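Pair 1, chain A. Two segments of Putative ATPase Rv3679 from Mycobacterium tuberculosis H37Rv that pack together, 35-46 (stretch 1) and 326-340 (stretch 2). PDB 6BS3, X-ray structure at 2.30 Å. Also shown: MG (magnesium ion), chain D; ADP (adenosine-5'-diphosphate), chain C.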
# COMPACT_ATOMS: atom_id res chain seq x y z
N SER A 35 -2.96 8.15 7.21
CA SER A 35 -2.23 8.64 8.38
C SER A 35 -2.05 10.13 8.38
O SER A 35 -2.31 10.76 9.40
CB SER A 35 -0.88 7.93 8.54
OG SER A 35 -1.04 6.53 8.74
N THR A 36 -1.57 10.69 7.27
CA THR A 36 -1.36 12.14 7.07
C THR A 36 -2.67 12.93 7.24
O THR A 36 -2.69 13.93 7.95
CB THR A 36 -0.78 12.40 5.66
OG1 THR A 36 0.38 11.60 5.47
CG2 THR A 36 -0.42 13.84 5.43
N ILE A 37 -3.74 12.49 6.54
CA ILE A 37 -5.06 13.13 6.52
C ILE A 37 -5.81 12.96 7.86
O ILE A 37 -6.52 13.88 8.26
CB ILE A 37 -5.87 12.65 5.29
CG1 ILE A 37 -5.12 13.03 3.99
CG2 ILE A 37 -7.32 13.17 5.30
CD1 ILE A 37 -5.77 12.62 2.73
N ALA A 38 -5.62 11.82 8.57
CA ALA A 38 -6.26 11.60 9.87
C ALA A 38 -5.64 12.60 10.87
O ALA A 38 -6.38 13.26 11.60
CB ALA A 38 -6.08 10.15 10.32
N ALA A 39 -4.30 12.79 10.82
CA ALA A 39 -3.62 13.79 11.66
C ALA A 39 -4.05 15.24 11.29
O ALA A 39 -4.29 16.04 12.19
CB ALA A 39 -2.11 13.65 11.52
N ALA A 40 -4.17 15.55 9.98
CA ALA A 40 -4.61 16.88 9.53
C ALA A 40 -6.08 17.14 9.93
O ALA A 40 -6.42 18.25 10.30
CB ALA A 40 -4.43 17.03 8.02
N LEU A 41 -6.94 16.08 9.88
CA LEU A 41 -8.34 16.14 10.28
C LEU A 41 -8.43 16.41 11.80
O LEU A 41 -9.21 17.27 12.22
CB LEU A 41 -9.12 14.86 9.87
CG LEU A 41 -10.60 14.78 10.35
CD1 LEU A 41 -11.40 16.00 9.90
CD2 LEU A 41 -11.26 13.47 9.93
N ALA A 42 -7.62 15.71 12.59
CA ALA A 42 -7.54 15.85 14.06
C ALA A 42 -7.18 17.28 14.43
O ALA A 42 -7.82 17.85 15.31
CB ALA A 42 -6.52 14.87 14.65
N LEU A 43 -6.19 17.88 13.71
CA LEU A 43 -5.75 19.28 13.90
C LEU A 43 -6.88 20.23 13.60
O LEU A 43 -7.07 21.19 14.34
CB LEU A 43 -4.51 19.64 13.04
CG LEU A 43 -3.16 19.02 13.46
CD1 LEU A 43 -2.10 19.16 12.35
CD2 LEU A 43 -2.63 19.65 14.78
N THR A 44 -7.65 19.95 12.53
CA THR A 44 -8.77 20.79 12.09
C THR A 44 -9.89 20.80 13.14
O THR A 44 -10.42 21.86 13.44
CB THR A 44 -9.30 20.35 10.70
OG1 THR A 44 -8.21 20.27 9.77
CG2 THR A 44 -10.32 21.31 10.15
N LEU A 45 -10.24 19.63 13.68
CA LEU A 45 -11.31 19.48 14.66
C LEU A 45 -10.93 19.98 16.04
O LEU A 45 -11.83 20.33 16.80
CB LEU A 45 -11.82 18.02 14.68
CG LEU A 45 -12.42 17.48 13.35
CD1 LEU A 45 -12.80 16.05 13.49
CD2 LEU A 45 -13.64 18.32 12.89
N ALA A 46 -9.62 20.03 16.37
CA ALA A 46 -9.15 20.53 17.67
C ALA A 46 -9.07 22.04 17.75
O ALA A 46 -9.12 22.58 18.85
CB ALA A 46 -7.81 19.92 18.04
N SER A 326 3.59 20.86 6.99
CA SER A 326 2.73 20.30 5.92
C SER A 326 1.42 19.84 6.49
O SER A 326 0.40 20.00 5.83
CB SER A 326 3.40 19.10 5.24
OG SER A 326 4.66 19.47 4.70
N LEU A 327 1.43 19.27 7.72
CA LEU A 327 0.18 18.84 8.39
C LEU A 327 -0.72 20.04 8.67
O LEU A 327 -1.94 19.92 8.52
CB LEU A 327 0.44 18.05 9.68
CG LEU A 327 1.02 16.67 9.54
CD1 LEU A 327 1.34 16.08 10.93
CD2 LEU A 327 0.10 15.75 8.73
N TYR A 328 -0.11 21.18 9.05
CA TYR A 328 -0.85 22.42 9.30
C TYR A 328 -1.40 23.00 8.01
O TYR A 328 -2.54 23.45 8.02
CB TYR A 328 -0.03 23.42 10.13
CG TYR A 328 0.05 23.01 11.59
CD1 TYR A 328 -0.92 23.40 12.50
CD2 TYR A 328 1.06 22.16 12.04
CE1 TYR A 328 -0.85 23.02 13.84
CE2 TYR A 328 1.13 21.75 13.36
CZ TYR A 328 0.18 22.20 14.27
OH TYR A 328 0.26 21.79 15.58
N GLU A 329 -0.67 22.89 6.87
CA GLU A 329 -1.16 23.35 5.55
C GLU A 329 -2.34 22.50 5.09
O GLU A 329 -3.30 23.04 4.54
CB GLU A 329 -0.06 23.28 4.46
CG GLU A 329 1.13 24.19 4.71
CD GLU A 329 2.34 23.95 3.83
OE1 GLU A 329 2.27 23.13 2.88
OE2 GLU A 329 3.38 24.60 4.08
N LEU A 330 -2.29 21.18 5.32
CA LEU A 330 -3.40 20.29 4.95
C LEU A 330 -4.62 20.52 5.85
O LEU A 330 -5.74 20.50 5.35
CB LEU A 330 -2.98 18.82 4.93
CG LEU A 330 -1.91 18.42 3.91
CD1 LEU A 330 -1.47 16.98 4.15
CD2 LEU A 330 -2.41 18.56 2.45
N SER A 331 -4.40 20.82 7.15
CA SER A 331 -5.46 21.14 8.13
C SER A 331 -6.16 22.44 7.69
O SER A 331 -7.40 22.50 7.63
CB SER A 331 -4.86 21.30 9.52
OG SER A 331 -5.84 21.70 10.46
N GLU A 332 -5.36 23.47 7.33
CA GLU A 332 -5.82 24.74 6.80
C GLU A 332 -6.64 24.52 5.49
O GLU A 332 -7.71 25.09 5.36
CB GLU A 332 -4.64 25.71 6.58
CG GLU A 332 -5.05 27.08 6.09
CD GLU A 332 -5.70 27.98 7.13
OE1 GLU A 332 -6.92 27.85 7.36
OE2 GLU A 332 -4.97 28.83 7.71
N SER A 333 -6.16 23.64 4.58
CA SER A 333 -6.90 23.30 3.35
C SER A 333 -8.27 22.67 3.68
O SER A 333 -9.26 23.07 3.09
CB SER A 333 -6.07 22.39 2.45
OG SER A 333 -6.87 21.90 1.39
N LEU A 334 -8.32 21.74 4.65
CA LEU A 334 -9.57 21.14 5.14
C LEU A 334 -10.50 22.19 5.74
O LEU A 334 -11.69 22.17 5.43
CB LEU A 334 -9.30 20.05 6.17
CG LEU A 334 -8.71 18.74 5.63
CD1 LEU A 334 -8.34 17.81 6.76
CD2 LEU A 334 -9.68 18.04 4.61
N ALA A 335 -9.97 23.12 6.59
CA ALA A 335 -10.75 24.18 7.24
C ALA A 335 -11.45 25.10 6.20
O ALA A 335 -12.62 25.41 6.35
CB ALA A 335 -9.87 25.00 8.18
N GLN A 336 -10.73 25.48 5.13
CA GLN A 336 -11.23 26.34 4.04
C GLN A 336 -12.38 25.72 3.23
O GLN A 336 -13.15 26.43 2.57
CB GLN A 336 -10.06 26.73 3.11
CG GLN A 336 -9.02 27.60 3.82
CD GLN A 336 -7.81 27.92 2.97
OE1 GLN A 336 -7.59 27.38 1.89
NE2 GLN A 336 -6.97 28.82 3.47
N GLN A 337 -12.49 24.39 3.30
CA GLN A 337 -13.50 23.59 2.62
C GLN A 337 -14.72 23.36 3.52
O GLN A 337 -15.67 22.71 3.10
CB GLN A 337 -12.89 22.26 2.12
CG GLN A 337 -11.95 22.45 0.93
CD GLN A 337 -11.25 21.17 0.58
OE1 GLN A 337 -11.77 20.35 -0.15
NE2 GLN A 337 -10.05 20.96 1.10
N GLY A 338 -14.69 23.92 4.73
CA GLY A 338 -15.78 23.82 5.70
C GLY A 338 -15.65 22.74 6.75
O GLY A 338 -16.59 22.51 7.50
N VAL A 339 -14.49 22.06 6.83
CA VAL A 339 -14.32 21.02 7.85
C VAL A 339 -14.22 21.71 9.22
O VAL A 339 -13.39 22.61 9.39
CB VAL A 339 -13.14 20.06 7.56
CG1 VAL A 339 -13.01 19.01 8.66
CG2 VAL A 339 -13.30 19.39 6.19
N ARG A 340 -15.13 21.35 10.15
CA ARG A 340 -15.22 21.91 11.50
C ARG A 340 -15.98 20.95 12.42
O ARG A 340 -16.57 20.00 11.90
CB ARG A 340 -15.91 23.31 11.48
CG ARG A 340 -17.29 23.33 10.77
CD ARG A 340 -17.98 24.68 10.79
NE ARG A 340 -17.77 25.39 12.06
CZ ARG A 340 -18.51 25.23 13.14
NH1 ARG A 340 -18.24 25.91 14.25
NH2 ARG A 340 -19.56 24.41 13.12
MG MG D . -0.53 4.71 7.46
PB ADP C . -1.42 5.68 4.20
O1B ADP C . -1.49 5.79 5.74
O2B ADP C . -0.53 4.48 3.81
O3B ADP C . -2.77 5.62 3.53
PA ADP C . 0.41 8.01 4.27
O1A ADP C . 1.53 7.27 5.03
O2A ADP C . -0.26 9.02 5.12
O3A ADP C . -0.63 6.96 3.69
O5' ADP C . 0.93 8.57 2.88
C5' ADP C . 1.69 7.86 1.88
C4' ADP C . 2.85 8.74 1.47
O4' ADP C . 2.35 9.91 0.80
C3' ADP C . 3.74 9.26 2.60
O3' ADP C . 5.10 9.29 2.17
C2' ADP C . 3.19 10.66 2.86
O2' ADP C . 4.12 11.55 3.46
C1' ADP C . 2.78 11.09 1.45
N9 ADP C . 1.71 12.08 1.38
C8 ADP C . 0.45 11.99 1.92
N7 ADP C . -0.33 13.00 1.63
C5 ADP C . 0.47 13.82 0.85
C6 ADP C . 0.23 15.05 0.19
N6 ADP C . -0.93 15.71 0.26
N1 ADP C . 1.23 15.57 -0.55
C2 ADP C . 2.40 14.93 -0.62
N3 ADP C . 2.75 13.78 -0.02
C4 ADP C . 1.73 13.27 0.69
O HOH W 1 0.31 3.76 9.14
O HOH W 2 -2.29 4.11 8.10
O HOH W 3 -0.43 2.92 5.89
O HOH W 4 1.27 5.76 7.23

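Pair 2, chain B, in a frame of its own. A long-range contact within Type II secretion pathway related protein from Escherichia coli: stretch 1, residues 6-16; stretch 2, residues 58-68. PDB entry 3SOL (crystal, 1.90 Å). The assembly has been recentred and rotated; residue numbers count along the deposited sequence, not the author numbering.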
# COMPACT_ATOMS: atom_id res chain seq x y z
N GLN B 6 7.16 -8.64 7.76
CA GLN B 6 6.28 -8.97 6.65
C GLN B 6 5.05 -8.05 6.70
O GLN B 6 4.59 -7.55 5.67
CB GLN B 6 5.83 -10.44 6.72
CG GLN B 6 6.94 -11.47 6.48
CD GLN B 6 7.96 -11.56 7.61
OE1 GLN B 6 7.62 -11.39 8.78
NE2 GLN B 6 9.22 -11.81 7.26
N LEU B 7 4.56 -7.81 7.92
CA LEU B 7 3.45 -6.88 8.16
C LEU B 7 3.88 -5.45 7.83
O LEU B 7 3.13 -4.71 7.18
CB LEU B 7 2.98 -6.96 9.62
CG LEU B 7 1.86 -6.02 10.07
CD1 LEU B 7 0.68 -6.06 9.12
CD2 LEU B 7 1.41 -6.37 11.47
N GLU B 8 5.07 -5.07 8.30
CA GLU B 8 5.65 -3.75 7.98
C GLU B 8 5.73 -3.53 6.46
O GLU B 8 5.35 -2.47 5.96
CB GLU B 8 7.03 -3.61 8.62
CG GLU B 8 7.54 -2.16 8.67
CD GLU B 8 6.93 -1.34 9.82
OE1 GLU B 8 7.09 -1.74 11.00
OE2 GLU B 8 6.30 -0.29 9.53
N GLN B 9 6.25 -4.54 5.76
CA GLN B 9 6.32 -4.52 4.29
C GLN B 9 4.94 -4.36 3.65
O GLN B 9 4.70 -3.41 2.92
CB GLN B 9 6.99 -5.81 3.78
CG GLN B 9 6.74 -6.12 2.28
CD GLN B 9 7.76 -7.11 1.70
OE1 GLN B 9 8.33 -7.94 2.41
NE2 GLN B 9 7.99 -7.01 0.39
N MET B 10 4.05 -5.30 3.92
CA MET B 10 2.71 -5.27 3.33
C MET B 10 1.98 -3.97 3.65
O MET B 10 1.38 -3.39 2.78
CB MET B 10 1.85 -6.46 3.80
CG MET B 10 2.26 -7.83 3.24
SD MET B 10 2.46 -7.91 1.44
CE MET B 10 1.09 -6.89 0.90
N ALA B 11 2.04 -3.52 4.91
CA ALA B 11 1.37 -2.29 5.32
C ALA B 11 1.91 -1.07 4.58
O ALA B 11 1.16 -0.18 4.22
CB ALA B 11 1.48 -2.09 6.82
N SER B 12 3.22 -1.05 4.35
CA SER B 12 3.86 0.06 3.62
C SER B 12 3.40 0.15 2.17
O SER B 12 3.14 1.25 1.66
CB SER B 12 5.37 -0.09 3.68
OG SER B 12 5.80 -0.00 5.03
N ILE B 13 3.30 -1.01 1.52
CA ILE B 13 2.78 -1.08 0.16
C ILE B 13 1.33 -0.59 0.08
O ILE B 13 0.98 0.19 -0.81
CB ILE B 13 2.88 -2.51 -0.39
CG1 ILE B 13 4.35 -2.87 -0.64
CG2 ILE B 13 2.10 -2.62 -1.68
CD1 ILE B 13 4.65 -4.36 -0.66
N VAL B 14 0.49 -1.04 1.01
CA VAL B 14 -0.92 -0.63 1.06
C VAL B 14 -1.08 0.88 1.36
O VAL B 14 -1.89 1.55 0.73
CB VAL B 14 -1.71 -1.52 2.03
CG1 VAL B 14 -3.09 -0.94 2.35
CG2 VAL B 14 -1.85 -2.94 1.45
N SER B 15 -0.29 1.42 2.30
CA SER B 15 -0.39 2.86 2.63
C SER B 15 0.09 3.75 1.49
O SER B 15 -0.48 4.80 1.23
CB SER B 15 0.42 3.21 3.89
OG SER B 15 1.77 2.85 3.67
N ALA B 16 1.15 3.32 0.80
CA ALA B 16 1.66 4.04 -0.36
C ALA B 16 0.62 4.05 -1.50
O ALA B 16 0.46 5.05 -2.20
CB ALA B 16 2.99 3.39 -0.84
N LYS B 58 -4.79 -1.71 9.74
CA LYS B 58 -4.54 -0.85 10.91
C LYS B 58 -3.15 -0.22 10.87
O LYS B 58 -2.99 1.00 11.08
CB LYS B 58 -4.73 -1.65 12.21
CG LYS B 58 -6.19 -1.92 12.53
CD LYS B 58 -6.36 -2.86 13.72
CE LYS B 58 -7.80 -3.40 13.80
NZ LYS B 58 -8.07 -4.23 15.02
N HIS B 59 -2.14 -1.03 10.57
CA HIS B 59 -0.77 -0.52 10.46
C HIS B 59 -0.64 0.45 9.28
O HIS B 59 0.06 1.46 9.39
CB HIS B 59 0.24 -1.66 10.29
CG HIS B 59 1.65 -1.28 10.62
ND1 HIS B 59 2.02 -0.78 11.86
CD2 HIS B 59 2.80 -1.33 9.89
CE1 HIS B 59 3.32 -0.53 11.87
NE2 HIS B 59 3.81 -0.86 10.69
N SER B 60 -1.30 0.14 8.17
CA SER B 60 -1.27 1.00 7.00
C SER B 60 -1.81 2.39 7.33
O SER B 60 -1.27 3.40 6.86
CB SER B 60 -2.05 0.37 5.84
OG SER B 60 -2.05 1.23 4.71
N ASP B 61 -2.87 2.43 8.14
CA ASP B 61 -3.46 3.69 8.63
C ASP B 61 -2.43 4.54 9.37
O ASP B 61 -2.34 5.75 9.17
CB ASP B 61 -4.65 3.44 9.57
CG ASP B 61 -5.88 2.89 8.85
OD1 ASP B 61 -5.94 2.93 7.60
OD2 ASP B 61 -6.81 2.42 9.55
N ASP B 62 -1.66 3.89 10.23
CA ASP B 62 -0.66 4.58 11.04
C ASP B 62 0.51 5.09 10.20
O ASP B 62 0.99 6.20 10.40
CB ASP B 62 -0.13 3.65 12.12
CG ASP B 62 -1.17 3.34 13.19
OD1 ASP B 62 -2.14 4.13 13.37
OD2 ASP B 62 -1.01 2.31 13.86
N ILE B 63 0.94 4.27 9.24
CA ILE B 63 1.98 4.66 8.30
C ILE B 63 1.49 5.83 7.45
O ILE B 63 2.24 6.78 7.20
CB ILE B 63 2.40 3.50 7.37
CG1 ILE B 63 3.10 2.40 8.19
CG2 ILE B 63 3.33 4.00 6.27
CD1 ILE B 63 3.24 1.09 7.47
N TYR B 64 0.24 5.78 7.01
CA TYR B 64 -0.29 6.83 6.17
C TYR B 64 -0.19 8.20 6.84
O TYR B 64 0.20 9.19 6.20
CB TYR B 64 -1.74 6.53 5.82
CG TYR B 64 -2.36 7.52 4.86
CD1 TYR B 64 -2.13 7.42 3.50
CD2 TYR B 64 -3.19 8.54 5.32
CE1 TYR B 64 -2.72 8.30 2.60
CE2 TYR B 64 -3.78 9.43 4.43
CZ TYR B 64 -3.54 9.30 3.07
OH TYR B 64 -4.10 10.17 2.17
N VAL B 65 -0.54 8.25 8.12
CA VAL B 65 -0.42 9.49 8.88
C VAL B 65 1.01 10.00 8.88
O VAL B 65 1.26 11.19 8.65
CB VAL B 65 -0.91 9.31 10.30
CG1 VAL B 65 -0.56 10.54 11.14
CG2 VAL B 65 -2.41 9.03 10.30
N ARG B 66 1.97 9.11 9.10
CA ARG B 66 3.37 9.49 9.06
C ARG B 66 3.76 10.02 7.68
O ARG B 66 4.48 11.02 7.59
CB ARG B 66 4.30 8.34 9.48
CG ARG B 66 4.03 7.85 10.88
CD ARG B 66 5.24 7.18 11.50
NE ARG B 66 5.66 5.95 10.82
CZ ARG B 66 5.17 4.72 11.07
NH1 ARG B 66 4.21 4.52 11.97
NH2 ARG B 66 5.66 3.68 10.39
N LEU B 67 3.26 9.38 6.62
CA LEU B 67 3.58 9.81 5.25
C LEU B 67 3.03 11.20 4.96
O LEU B 67 3.73 12.00 4.35
CB LEU B 67 3.04 8.82 4.20
CG LEU B 67 3.62 7.40 4.21
CD1 LEU B 67 2.86 6.51 3.22
CD2 LEU B 67 5.11 7.44 3.87
N THR B 68 1.81 11.50 5.41
CA THR B 68 1.24 12.83 5.18
C THR B 68 2.05 13.92 5.88
O THR B 68 2.21 15.02 5.35
CB THR B 68 -0.26 12.95 5.57
OG1 THR B 68 -0.41 12.84 7.00
CG2 THR B 68 -1.07 11.86 4.89

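In pairs 1 and 2 two helices approach to 8.1 Å between axes, with signed crossing angles of -63° in pair 1 and -60° in pair 2, and fourteen central residues superpose with an RMSD of 0.4 Å. The nearest backbone positions also coincide: the CA atoms of Ala40(A) and Ser331(A) lie 4.6 Å apart, those of Ala11(B) and Ser60(B) 4.5 Å. An alanine and a serine thus occupy the nearest point in both pairs, and the example illustrates how the side chains flanking such a point can vary.

At this crossing point the two pairs are the same in sequence as well as in shape. Ala40(A) matches Ala11(B), and Ser331(A) matches Ser60(B), with side-chain centres 0.2 Å apart in both cases. The serines share a t rotamer, and each hydroxyl lies beside the opposing helix backbone: Ser331(A) OG is 3.5 Å from Ala40(A) O, and Ser60(B) OG is 3.5 Å from Ala11(B) O.

One turn on, Thr44(A) matches Ser15(B), and here similar residues behave differently. Thr44(A), in the m rotamer, donates from OG1 to Ala40(A) O at 2.8 Å within its own helix, and the same OG1 lies 2.9 Å from Ser331(A) OG, within hydrogen-bonding distance across the helices. Its methyl CG2 packs 3.8 Å from Val339(A) CG1. Ser15(B) takes the p rotamer, which places its OG 3.2 Å from Ile63(B) CG2 and within hydrogen-bonding reach of carbonyls in its own helix. The side chain is a knob among Ile63(B), Ser60(B), Leu67(B) and Tyr64(B). In pair 1 Ala40(A) is a knob set among Leu327(A), Leu330(A), Ser331(A) and Leu334(A).

Leu334(A) and Ile63(B) also match, their side-chain centres 0.6 Å apart, and both fill space against the central alanine: Leu334(A) CD1 is 4.2 Å from Ala40(A) CB, and Ile63(B) CD1 is 3.7 Å from Ala11(B) CB. Ile63(B) is itself a knob, bounded by Glu8(B), Ala11(B), Ser12(B) and Ser15(B).

The strongest contrast falls at Leu330(A) and His59(B). Leu330(A) gives an apolar solution, its CB 3.9 Å from Ala40(A) CB and its CD1 3.5 Å from Thr36(A) CG2. His59(B) presents the edge of its ring to the alanine, with CD2 3.4 Å from Ala11(B) CB, and donates from NE2 to Glu8(B) OE2 at 2.8 Å. The position of Glu8(B) is held in pair 1 by Ile37(A), which makes no contact across the helices. The hydrogen bond of pair 2 thus has no counterpart between Ile37(A) and Leu330(A); Leu330(A) packs against Ala40(A) and Thr36(A) instead.

Both Leu43(A) and Val14(B) lie beside the serine: Leu43(A) CB is 3.6 Å from Ser331(A) OG, and Val14(B) CG1 is 3.4 Å from Ser60(B) OG. The same small alanine and serine sit at the closest approach in both pairs, while their surroundings admit apolar or polar solutions.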